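Local coordinates for protein choline kinase (Cryptosporidium parvum, PDB 3MES) that probably transfers the terminal phosphate of ATP to choline, and perhaps also to ethanolamine, with the help of magnesium, at residues 256-260 against 355-360; 268-272 against 304-310; 371-376 against 389-395. One frame throughout, in Å; residues are numbered along the deposited sequence.

Contact 1 of 3, residues 256-260 against 355-360; sequences YSPAF and IMTKAV
Tyr256 meets the helix of residues 355-360 through its backbone. Its carbonyl O lies 3.8 Å from Ile355 CG2, while its ring leads away from the helix and meets Phe422 edge-to-face. The same methyl branch of Ile355 also lies against Ser257 CB. Ile355 CG2 reaches both because it stands anti to its own backbone N, with CG1 beside that N at a chi1 of -71°.

Ser257 comes next and points its CB toward the helix. OG rests on the root of Met356, 3.5 Å from Met356 CA. No hydrogen bond crosses between the segments here. OG instead faces the N of Ala259, which fits an ST turn, although the place of that N is less sure.

Pro258 touches at its ring: CB meets Met356 SD at 4.1 Å. Met356 is extended from its root to CE, with CG anti to the backbone N (chi1 178°). It therefore runs along the turn, from Ser257 OG past Ala259 to Pro258.

Ala259 sits at the centre. Its methyl meets the methyl of Ala359 (CB to CB 3.8 Å) and the CG methylene of Met356 (4.0 Å from Ala259 CB), and approaches Val360 CG2 more loosely. With alanine on both sides, the turn comes near the helix, with Ala259 CA and Met356 CA 5.6 Å apart.

Phe260 closes the segment. Ala359 CB lies obliquely to its ring, nearest Phe260 CE2 at 4.3 Å, and the ring also meets Phe363. Met356 and Val360 continue onto Ile298 of helix 294-303.

This is mostly apolar packing away from the ligand and metal sites. A short 3-10 turn, between helix 247-254 and strand 262-265, is laid against helix 351-362 in the helical part of the choline/ethanolamine kinase fold.

Contact 2 of 3, residues 268-272 against 304-310; sequences DLQEN and EYIYDYC. With MG (magnesium ion), chain M; PT3 (N-propyl-tartramic acid), chain L; DME (decamethonium ion), chain K.
Glu271 and Glu304 meet at a magnesium ion, the tight part of the contact. The metal is bound by Glu271 OE2 at 2.4 Å, by Glu304 O at 2.3 Å and Glu304 OE1 at 2.5 Å, and by Tyr307 O at 2.3 Å. Glu271 reaches it with CG between the backbone N and the carbonyl carbon (chi1 64°) and a bend at chi2. Glu304 OE1 is gripped twice, since Tyr309 OH donates to its syn lone pair at 2.6 Å. Gln270 CB packs on Glu304 CD at 3.4 Å.

On the ligand side, decamethonium C9 lies over one face of the Tyr309 ring, and Tyr307 O lies over the opposite face. A water donates to Glu304 OE2 at 3.0 Å. The loose, solvent side is at Cys310, which is exposed and only grazes Asn272, with SG 4.3 Å from Asn272 OD1.

Residues 268-272 belong to the HxDxxxxN loop of kinase-like phosphotransferases, which runs from His266 to Asn273. Leu269 packs on Val171 and Met175 of helix 165-179. Strand 307-308 pairs with strand 318-319, and Tyr307 packs on His368 of helix 364-376 and bonds His401 through its OH.

Contact 3 of 3, residues 371-376 against 389-395; sequences WGLWSI and FDFTEYA. With DME (decamethonium ion), chain K.
Ser375 and Phe391 make the one hydrogen bond across this contact. Ser375 OG donates to Phe391 O at 2.6 Å, tilted 15° from the carbonyl plane. OG gets there by standing anti to its backbone N (chi1 -156°). Phe391 O also accepts from Ala395 N, so two donors share it. The same OG sits at the ring edges of Phe389, Phe391 and Tyr394, with Tyr394 CD2 3.4 Å away.

Farther along, Ala395 CB fits against Gly372 O at 3.6 Å and against Ile376 CG1 at 3.8 Å. Gly372 has no side chain, and its CA comes within 4.3 Å of Ala395 CA. The two helix segments run antiparallel at 162°, with axes 8.2 Å apart.

Aromatic side chains of the two segments line a cage for a quaternary ammonium group, consistent with a choline pocket. Decamethonium C18 lies 3.4 Å above the plane of the Trp371 ring, and C17 lies over one face of Trp374. Phe389 covers the linker, with C7 centred above its ring at 3.5 Å.

Trp371 and Tyr394 are held from outside. Trp371 NE1 bonds Asn300 OD1, and Tyr394 OH bonds Arg398 NH1. Separately, Asp390 is the N-cap of helix 391-411, its OD1 accepting from Glu393 N from above the carboxylate plane.

Overall arrangement
All three contacts are largely buried, but their chemistry differs. Contact 1 is mostly apolar packing, its centre about 19 Å from the chain centre. Contact 2 lies nearest the chain centre, about 10 Å from it, and is built of carboxylates and carbonyls around a metal. Contact 3 packs two helices and turns aromatic rings to the ligand. Contacts 2 and 3 touch: Tyr309 OH and Tyr394 OH are 3.1 Å apart, probably hydrogen-bonded. Both hold decamethonium, contact 2 with carboxylates and Tyr309, contact 3 with aromatic rings. Contact 1 touches neither, its nearest atoms being about 11 Å from contact 2 and 13 Å from contact 3. Still, helix 351-362 of contact 1 directly precedes helix 364-376 of contact 3.

Contact 1 of 3, residues 256-260 against 355-360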
loop_
_atom_site.group_PDB
_atom_site.type_symbol
_atom_site.label_atom_id
_atom_site.label_comp_id
_atom_site.label_asym_id
_atom_site.label_seq_id
_atom_site.Cartn_x
_atom_site.Cartn_y
_atom_site.Cartn_z
ATOM N N TYR B 256 7.979 -5.239 27.180
ATOM C CA TYR B 256 6.618 -5.725 27.391
ATOM C C TYR B 256 5.708 -5.512 26.187
ATOM O O TYR B 256 4.729 -6.235 26.011
ATOM C CB TYR B 256 6.005 -5.072 28.630
ATOM C CG TYR B 256 6.599 -5.568 29.925
ATOM C CD1 TYR B 256 6.073 -6.681 30.570
ATOM C CD2 TYR B 256 7.687 -4.928 30.504
ATOM C CE1 TYR B 256 6.613 -7.139 31.754
ATOM C CE2 TYR B 256 8.234 -5.379 31.689
ATOM C CZ TYR B 256 7.691 -6.487 32.308
ATOM O OH TYR B 256 8.229 -6.944 33.488
ATOM N N SER B 257 6.031 -4.519 25.363
ATOM C CA SER B 257 5.218 -4.199 24.194
ATOM C C SER B 257 5.911 -3.180 23.299
ATOM O O SER B 257 6.420 -2.168 23.782
ATOM C CB SER B 257 3.851 -3.665 24.624
ATOM O OG SER B 257 3.108 -3.206 23.506
ATOM N N PRO B 258 5.940 -3.449 21.985
ATOM C CA PRO B 258 6.540 -2.514 21.036
ATOM C C PRO B 258 5.808 -1.173 21.028
ATOM O O PRO B 258 6.189 -0.264 20.294
ATOM C CB PRO B 258 6.383 -3.229 19.691
ATOM C CG PRO B 258 6.274 -4.682 20.045
ATOM C CD PRO B 258 5.522 -4.705 21.340
ATOM N N ALA B 259 4.763 -1.053 21.841
ATOM C CA ALA B 259 4.079 0.224 22.004
ATOM C C ALA B 259 5.027 1.240 22.633
ATOM O O ALA B 259 4.949 2.440 22.360
ATOM C CB ALA B 259 2.837 0.057 22.861
ATOM N N PHE B 260 5.929 0.749 23.477
ATOM C CA PHE B 260 6.878 1.615 24.165
ATOM C C PHE B 260 8.236 1.573 23.470
ATOM O O PHE B 260 9.261 1.953 24.033
ATOM C CB PHE B 260 6.985 1.224 25.639
ATOM C CG PHE B 260 5.681 1.338 26.386
ATOM C CD1 PHE B 260 5.265 2.554 26.901
ATOM C CD2 PHE B 260 4.868 0.233 26.561
ATOM C CE1 PHE B 260 4.067 2.662 27.585
ATOM C CE2 PHE B 260 3.672 0.333 27.244
ATOM C CZ PHE B 260 3.271 1.550 27.756
ATOM N N ILE B 355 -1.867 -7.267 23.276
ATOM C CA ILE B 355 -1.217 -6.431 24.280
ATOM C C ILE B 355 -0.959 -5.013 23.774
ATOM O O ILE B 355 -1.283 -4.035 24.451
ATOM C CB ILE B 355 0.113 -7.043 24.749
ATOM C CG1 ILE B 355 -0.142 -8.280 25.607
ATOM C CG2 ILE B 355 0.920 -6.022 25.533
ATOM C CD1 ILE B 355 1.119 -8.900 26.165
ATOM N N MET B 356 -0.374 -4.906 22.586
ATOM C CA MET B 356 -0.005 -3.606 22.040
ATOM C C MET B 356 -1.227 -2.745 21.754
ATOM O O MET B 356 -1.198 -1.529 21.936
ATOM C CB MET B 356 0.842 -3.760 20.773
ATOM C CG MET B 356 1.221 -2.436 20.135
ATOM S SD MET B 356 2.427 -2.598 18.807
ATOM C CE MET B 356 2.642 -0.883 18.336
ATOM N N THR B 357 -2.303 -3.380 21.305
ATOM C CA THR B 357 -3.524 -2.650 20.994
ATOM C C THR B 357 -4.059 -1.910 22.217
ATOM O O THR B 357 -4.443 -0.745 22.128
ATOM C CB THR B 357 -4.613 -3.580 20.442
ATOM O OG1 THR B 357 -4.119 -4.250 19.277
ATOM C CG2 THR B 357 -5.851 -2.781 20.073
ATOM N N LYS B 358 -4.082 -2.587 23.360
ATOM C CA LYS B 358 -4.599 -1.979 24.581
ATOM C C LYS B 358 -3.600 -0.983 25.165
ATOM O O LYS B 358 -3.986 0.008 25.784
ATOM C CB LYS B 358 -4.982 -3.054 25.606
ATOM C CG LYS B 358 -3.816 -3.883 26.110
ATOM C CD LYS B 358 -4.258 -5.288 26.520
ATOM C CE LYS B 358 -5.178 -5.263 27.730
ATOM N NZ LYS B 358 -5.397 -6.636 28.275
ATOM N N ALA B 359 -2.315 -1.247 24.959
ATOM C CA ALA B 359 -1.269 -0.333 25.401
ATOM C C ALA B 359 -1.329 0.976 24.619
ATOM O O ALA B 359 -1.169 2.057 25.187
ATOM C CB ALA B 359 0.104 -0.979 25.256
ATOM N N VAL B 360 -1.564 0.872 23.314
ATOM C CA VAL B 360 -1.644 2.045 22.450
ATOM C C VAL B 360 -2.780 2.971 22.870
ATOM O O VAL B 360 -2.722 4.180 22.644
ATOM C CB VAL B 360 -1.846 1.650 20.973
ATOM C CG1 VAL B 360 -2.239 2.862 20.151
ATOM C CG2 VAL B 360 -0.592 1.007 20.418
#

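Contact 2 of 3, residues 268-272 against 304-310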
loop_
_atom_site.group_PDB
_atom_site.type_symbol
_atom_site.label_atom_id
_atom_site.label_comp_id
_atom_site.label_asym_id
_atom_site.label_seq_id
_atom_site.Cartn_x
_atom_site.Cartn_y
_atom_site.Cartn_z
ATOM N N ASP B 268 2.032 13.749 13.622
ATOM C CA ASP B 268 0.926 14.579 13.159
ATOM C C ASP B 268 0.305 13.956 11.923
ATOM O O ASP B 268 -0.143 14.662 11.016
ATOM C CB ASP B 268 1.421 15.992 12.834
ATOM C CG ASP B 268 0.293 16.935 12.440
ATOM O OD1 ASP B 268 -0.838 16.765 12.942
ATOM O OD2 ASP B 268 0.544 17.858 11.634
ATOM N N LEU B 269 0.287 12.630 11.883
ATOM C CA LEU B 269 -0.188 11.925 10.702
ATOM C C LEU B 269 -1.709 11.951 10.614
ATOM O O LEU B 269 -2.374 10.949 10.866
ATOM C CB LEU B 269 0.331 10.485 10.678
ATOM C CG LEU B 269 0.246 9.780 9.321
ATOM C CD1 LEU B 269 0.958 10.593 8.246
ATOM C CD2 LEU B 269 0.821 8.375 9.402
ATOM N N GLN B 270 -2.247 13.114 10.260
ATOM C CA GLN B 270 -3.685 13.285 10.064
ATOM C C GLN B 270 -4.039 13.148 8.580
ATOM O O GLN B 270 -3.152 13.141 7.726
ATOM C CB GLN B 270 -4.145 14.625 10.658
ATOM C CG GLN B 270 -5.247 15.341 9.899
ATOM C CD GLN B 270 -4.765 16.631 9.259
ATOM O OE1 GLN B 270 -3.677 17.117 9.563
ATOM N NE2 GLN B 270 -5.578 17.197 8.380
ATOM N N GLU B 271 -5.327 13.022 8.275
ATOM C CA GLU B 271 -5.753 12.690 6.914
ATOM C C GLU B 271 -5.268 13.678 5.849
ATOM O O GLU B 271 -4.949 13.286 4.727
ATOM C CB GLU B 271 -7.274 12.515 6.834
ATOM C CG GLU B 271 -8.078 13.768 7.147
ATOM C CD GLU B 271 -8.232 14.005 8.634
ATOM O OE1 GLU B 271 -8.845 15.024 9.012
ATOM O OE2 GLU B 271 -7.740 13.171 9.426
ATOM N N ASN B 272 -5.216 14.956 6.199
ATOM C CA ASN B 272 -4.758 15.974 5.257
ATOM C C ASN B 272 -3.259 15.897 4.983
ATOM O O ASN B 272 -2.750 16.559 4.078
ATOM C CB ASN B 272 -5.157 17.370 5.733
ATOM C CG ASN B 272 -6.651 17.601 5.651
ATOM O OD1 ASN B 272 -7.246 17.495 4.580
ATOM N ND2 ASN B 272 -7.268 17.917 6.786
ATOM N N GLU B 304 -7.339 11.028 15.010
ATOM C CA GLU B 304 -7.747 11.884 13.900
ATOM C C GLU B 304 -8.990 11.336 13.212
ATOM O O GLU B 304 -9.624 12.024 12.412
ATOM C CB GLU B 304 -6.606 12.054 12.896
ATOM C CG GLU B 304 -5.491 12.961 13.384
ATOM C CD GLU B 304 -5.941 14.401 13.535
ATOM O OE1 GLU B 304 -7.057 14.727 13.075
ATOM O OE2 GLU B 304 -5.181 15.207 14.112
ATOM N N TYR B 305 -9.336 10.094 13.525
ATOM C CA TYR B 305 -10.575 9.513 13.031
ATOM C C TYR B 305 -11.752 10.371 13.480
ATOM O O TYR B 305 -12.804 10.384 12.842
ATOM C CB TYR B 305 -10.744 8.079 13.544
ATOM C CG TYR B 305 -10.045 7.037 12.698
ATOM C CD1 TYR B 305 -10.773 6.118 11.954
ATOM C CD2 TYR B 305 -8.660 6.977 12.639
ATOM C CE1 TYR B 305 -10.141 5.165 11.179
ATOM C CE2 TYR B 305 -8.019 6.028 11.867
ATOM C CZ TYR B 305 -8.763 5.125 11.140
ATOM O OH TYR B 305 -8.126 4.181 10.367
ATOM N N ILE B 306 -11.551 11.099 14.573
ATOM C CA ILE B 306 -12.617 11.868 15.209
ATOM C C ILE B 306 -12.747 13.292 14.671
ATOM O O ILE B 306 -13.823 13.887 14.735
ATOM C CB ILE B 306 -12.400 11.948 16.732
ATOM C CG1 ILE B 306 -12.398 10.545 17.348
ATOM C CG2 ILE B 306 -13.460 12.831 17.375
ATOM C CD1 ILE B 306 -11.859 10.498 18.771
ATOM N N TYR B 307 -11.657 13.838 14.141
ATOM C CA TYR B 307 -11.637 15.254 13.776
ATOM C C TYR B 307 -11.589 15.510 12.273
ATOM O O TYR B 307 -10.662 15.093 11.580
ATOM C CB TYR B 307 -10.499 15.970 14.507
ATOM C CG TYR B 307 -10.496 15.636 15.977
ATOM C CD1 TYR B 307 -11.442 16.187 16.833
ATOM C CD2 TYR B 307 -9.578 14.741 16.506
ATOM C CE1 TYR B 307 -11.458 15.869 18.178
ATOM C CE2 TYR B 307 -9.590 14.418 17.850
ATOM C CZ TYR B 307 -10.532 14.983 18.680
ATOM O OH TYR B 307 -10.546 14.665 20.019
ATOM N N ASP B 308 -12.612 16.201 11.787
ATOM C CA ASP B 308 -12.718 16.567 10.384
ATOM C C ASP B 308 -12.483 18.065 10.256
ATOM O O ASP B 308 -13.279 18.865 10.741
ATOM C CB ASP B 308 -14.107 16.205 9.859
ATOM C CG ASP B 308 -14.217 16.318 8.352
ATOM O OD1 ASP B 308 -13.173 16.431 7.676
ATOM O OD2 ASP B 308 -15.355 16.289 7.843
ATOM N N TYR B 309 -11.384 18.442 9.608
ATOM C CA TYR B 309 -11.026 19.851 9.460
ATOM C C TYR B 309 -11.478 20.414 8.116
ATOM O O TYR B 309 -10.958 21.428 7.654
ATOM C CB TYR B 309 -9.516 20.047 9.635
ATOM C CG TYR B 309 -8.941 19.275 10.802
ATOM C CD1 TYR B 309 -9.253 19.621 12.110
ATOM C CD2 TYR B 309 -8.095 18.194 10.594
ATOM C CE1 TYR B 309 -8.736 18.914 13.178
ATOM C CE2 TYR B 309 -7.574 17.484 11.652
ATOM C CZ TYR B 309 -7.896 17.846 12.943
ATOM O OH TYR B 309 -7.377 17.136 14.001
ATOM N N CYS B 310 -12.447 19.752 7.493
ATOM C CA CYS B 310 -13.007 20.227 6.230
ATOM C C CYS B 310 -14.406 20.796 6.425
ATOM O O CYS B 310 -15.366 20.328 5.818
ATOM C CB CYS B 310 -13.041 19.103 5.196
ATOM S SG CYS B 310 -11.429 18.666 4.520
HETATM MG MG MG M . -8.717 13.950 11.441
HETATM O O1 PT3 L . 1.105 21.404 9.571
HETATM O O11 PT3 L . 1.157 23.402 10.566
HETATM C C1 PT3 L . 0.569 22.400 10.105
HETATM C C2 PT3 L . -0.952 22.368 10.218
HETATM O O2 PT3 L . -1.446 23.594 10.764
HETATM C C3 PT3 L . -1.325 21.201 11.126
HETATM O O3 PT3 L . -2.070 21.668 12.252
HETATM C C4 PT3 L . -2.157 20.229 10.304
HETATM O O41 PT3 L . -2.070 19.017 10.486
HETATM N N4 PT3 L . -2.926 20.806 9.384
HETATM C C41 PT3 L . -3.786 20.025 8.482
HETATM C C42 PT3 L . -4.837 20.938 7.847
HETATM C C43 PT3 L . -6.250 20.469 8.196
HETATM N N1 DME K . -8.149 22.926 5.253
HETATM C C2 DME K . -7.889 24.147 6.034
HETATM C C3 DME K . -6.835 23.862 7.109
HETATM C C4 DME K . -6.820 24.967 8.171
HETATM C C5 DME K . -5.727 24.726 9.219
HETATM C C6 DME K . -6.056 23.518 10.105
HETATM C C7 DME K . -6.268 23.937 11.564
HETATM C C8 DME K . -5.273 23.237 12.492
HETATM C C9 DME K . -5.856 21.950 13.079
HETATM C C10 DME K . -4.805 20.836 13.102
HETATM C C11 DME K . -4.993 19.931 14.320
HETATM N N12 DME K . -3.920 18.925 14.371
HETATM C C13 DME K . -9.577 22.854 4.903
HETATM C C14 DME K . -7.343 22.959 4.022
HETATM C C15 DME K . -7.786 21.745 6.053
HETATM C C16 DME K . -3.903 18.141 13.127
HETATM C C17 DME K . -2.626 19.605 14.535
HETATM C C18 DME K . -4.163 18.020 15.507
HETATM O O HOH W 1 -2.212 15.100 14.088
#

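Contact 3 of 3, residues 371-376 against 389-395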
loop_
_atom_site.group_PDB
_atom_site.type_symbol
_atom_site.label_atom_id
_atom_site.label_comp_id
_atom_site.label_asym_id
_atom_site.label_seq_id
_atom_site.Cartn_x
_atom_site.Cartn_y
_atom_site.Cartn_z
ATOM N N TRP B 371 -2.321 18.404 21.482
ATOM C CA TRP B 371 -2.939 19.276 20.495
ATOM C C TRP B 371 -3.876 20.293 21.135
ATOM O O TRP B 371 -4.177 21.332 20.542
ATOM C CB TRP B 371 -3.644 18.453 19.421
ATOM C CG TRP B 371 -2.679 17.651 18.610
ATOM C CD1 TRP B 371 -2.610 16.291 18.517
ATOM C CD2 TRP B 371 -1.619 18.164 17.792
ATOM N NE1 TRP B 371 -1.584 15.928 17.681
ATOM C CE2 TRP B 371 -0.959 17.058 17.223
ATOM C CE3 TRP B 371 -1.169 19.450 17.481
ATOM C CZ2 TRP B 371 0.128 17.199 16.362
ATOM C CZ3 TRP B 371 -0.088 19.589 16.626
ATOM C CH2 TRP B 371 0.547 18.469 16.077
ATOM N N GLY B 372 -4.326 19.995 22.351
ATOM C CA GLY B 372 -5.090 20.958 23.131
ATOM C C GLY B 372 -4.227 22.154 23.500
ATOM O O GLY B 372 -4.540 23.292 23.150
ATOM N N LEU B 373 -3.133 21.894 24.207
ATOM C CA LEU B 373 -2.204 22.951 24.583
ATOM C C LEU B 373 -1.669 23.658 23.341
ATOM O O LEU B 373 -1.517 24.879 23.327
ATOM C CB LEU B 373 -1.044 22.380 25.399
ATOM C CG LEU B 373 -1.412 21.609 26.664
ATOM C CD1 LEU B 373 -0.158 21.068 27.340
ATOM C CD2 LEU B 373 -2.214 22.486 27.617
ATOM N N TRP B 374 -1.383 22.879 22.303
ATOM C CA TRP B 374 -0.900 23.416 21.035
ATOM C C TRP B 374 -1.895 24.410 20.451
ATOM O O TRP B 374 -1.517 25.485 19.980
ATOM C CB TRP B 374 -0.662 22.275 20.043
ATOM C CG TRP B 374 -0.363 22.721 18.642
ATOM C CD1 TRP B 374 0.866 22.978 18.108
ATOM C CD2 TRP B 374 -1.312 22.944 17.590
ATOM N NE1 TRP B 374 0.743 23.352 16.791
ATOM C CE2 TRP B 374 -0.584 23.338 16.449
ATOM C CE3 TRP B 374 -2.704 22.850 17.503
ATOM C CZ2 TRP B 374 -1.201 23.642 15.237
ATOM C CZ3 TRP B 374 -3.315 23.152 16.299
ATOM C CH2 TRP B 374 -2.565 23.542 15.182
ATOM N N SER B 375 -3.169 24.042 20.486
ATOM C CA SER B 375 -4.226 24.874 19.934
ATOM C C SER B 375 -4.287 26.221 20.650
ATOM O O SER B 375 -4.645 27.235 20.054
ATOM C CB SER B 375 -5.571 24.151 20.035
ATOM O OG SER B 375 -6.485 24.634 19.068
ATOM N N ILE B 376 -3.932 26.224 21.930
ATOM C CA ILE B 376 -3.905 27.456 22.716
ATOM C C ILE B 376 -2.608 28.230 22.491
ATOM O O ILE B 376 -2.618 29.451 22.355
ATOM C CB ILE B 376 -4.044 27.172 24.220
ATOM C CG1 ILE B 376 -5.304 26.354 24.500
ATOM C CG2 ILE B 376 -4.066 28.475 25.006
ATOM C CD1 ILE B 376 -5.530 26.078 25.972
ATOM N N PHE B 389 -10.173 29.209 11.557
ATOM C CA PHE B 389 -10.140 28.099 12.504
ATOM C C PHE B 389 -10.326 28.570 13.941
ATOM O O PHE B 389 -9.654 29.494 14.394
ATOM C CB PHE B 389 -8.843 27.294 12.374
ATOM C CG PHE B 389 -8.874 25.982 13.108
ATOM C CD1 PHE B 389 -9.524 24.885 12.565
ATOM C CD2 PHE B 389 -8.263 25.846 14.343
ATOM C CE1 PHE B 389 -9.559 23.676 13.239
ATOM C CE2 PHE B 389 -8.296 24.638 15.022
ATOM C CZ PHE B 389 -8.945 23.553 14.469
ATOM N N ASP B 390 -11.245 27.926 14.656
ATOM C CA ASP B 390 -11.514 28.278 16.044
ATOM C C ASP B 390 -10.621 27.477 16.988
ATOM O O ASP B 390 -11.030 26.445 17.524
ATOM C CB ASP B 390 -12.988 28.051 16.379
ATOM C CG ASP B 390 -13.393 28.707 17.680
ATOM O OD1 ASP B 390 -12.562 28.743 18.611
ATOM O OD2 ASP B 390 -14.542 29.187 17.772
ATOM N N PHE B 391 -9.401 27.967 17.185
ATOM C CA PHE B 391 -8.402 27.266 17.985
ATOM C C PHE B 391 -8.826 27.053 19.436
ATOM O O PHE B 391 -8.478 26.041 20.042
ATOM C CB PHE B 391 -7.062 28.002 17.929
ATOM C CG PHE B 391 -6.449 28.041 16.557
ATOM C CD1 PHE B 391 -5.654 26.998 16.109
ATOM C CD2 PHE B 391 -6.671 29.119 15.712
ATOM C CE1 PHE B 391 -5.090 27.030 14.847
ATOM C CE2 PHE B 391 -6.111 29.156 14.450
ATOM C CZ PHE B 391 -5.320 28.110 14.017
ATOM N N THR B 392 -9.567 28.006 19.992
ATOM C CA THR B 392 -10.016 27.901 21.381
ATOM C C THR B 392 -11.073 26.815 21.543
ATOM O O THR B 392 -11.018 26.015 22.478
ATOM C CB THR B 392 -10.589 29.231 21.905
ATOM O OG1 THR B 392 -9.592 30.257 21.818
ATOM C CG2 THR B 392 -11.020 29.083 23.351
ATOM N N GLU B 393 -12.037 26.789 20.630
ATOM C CA GLU B 393 -13.089 25.783 20.678
ATOM C C GLU B 393 -12.511 24.397 20.424
ATOM O O GLU B 393 -12.972 23.409 20.999
ATOM C CB GLU B 393 -14.188 26.094 19.659
ATOM C CG GLU B 393 -15.413 25.201 19.787
ATOM C CD GLU B 393 -16.023 25.250 21.176
ATOM O OE1 GLU B 393 -15.900 26.300 21.843
ATOM O OE2 GLU B 393 -16.621 24.240 21.601
ATOM N N TYR B 394 -11.499 24.324 19.563
ATOM C CA TYR B 394 -10.865 23.047 19.256
ATOM C C TYR B 394 -10.111 22.503 20.461
ATOM O O TYR B 394 -10.104 21.298 20.706
ATOM C CB TYR B 394 -9.920 23.165 18.058
ATOM C CG TYR B 394 -9.214 21.869 17.733
ATOM C CD1 TYR B 394 -9.904 20.801 17.176
ATOM C CD2 TYR B 394 -7.860 21.708 17.992
ATOM C CE1 TYR B 394 -9.267 19.613 16.884
ATOM C CE2 TYR B 394 -7.213 20.523 17.700
ATOM C CZ TYR B 394 -7.922 19.479 17.146
ATOM O OH TYR B 394 -7.285 18.297 16.851
ATOM N N ALA B 395 -9.474 23.398 21.208
ATOM C CA ALA B 395 -8.758 23.014 22.416
ATOM C C ALA B 395 -9.737 22.483 23.459
ATOM O O ALA B 395 -9.497 21.447 24.079
ATOM C CB ALA B 395 -7.975 24.192 22.964
HETATM N N1 DME K . -8.149 22.926 5.253
HETATM C C2 DME K . -7.889 24.147 6.034
HETATM C C3 DME K . -6.835 23.862 7.109
HETATM C C4 DME K . -6.820 24.967 8.171
HETATM C C5 DME K . -5.727 24.726 9.219
HETATM C C6 DME K . -6.056 23.518 10.105
HETATM C C7 DME K . -6.268 23.937 11.564
HETATM C C8 DME K . -5.273 23.237 12.492
HETATM C C9 DME K . -5.856 21.950 13.079
HETATM C C10 DME K . -4.805 20.836 13.102
HETATM C C11 DME K . -4.993 19.931 14.320
HETATM N N12 DME K . -3.920 18.925 14.371
HETATM C C13 DME K . -9.577 22.854 4.903
HETATM C C14 DME K . -7.343 22.959 4.022
HETATM C C15 DME K . -7.786 21.745 6.053
HETATM C C16 DME K . -3.903 18.141 13.127
HETATM C C17 DME K . -2.626 19.605 14.535
HETATM C C18 DME K . -4.163 18.020 15.507
#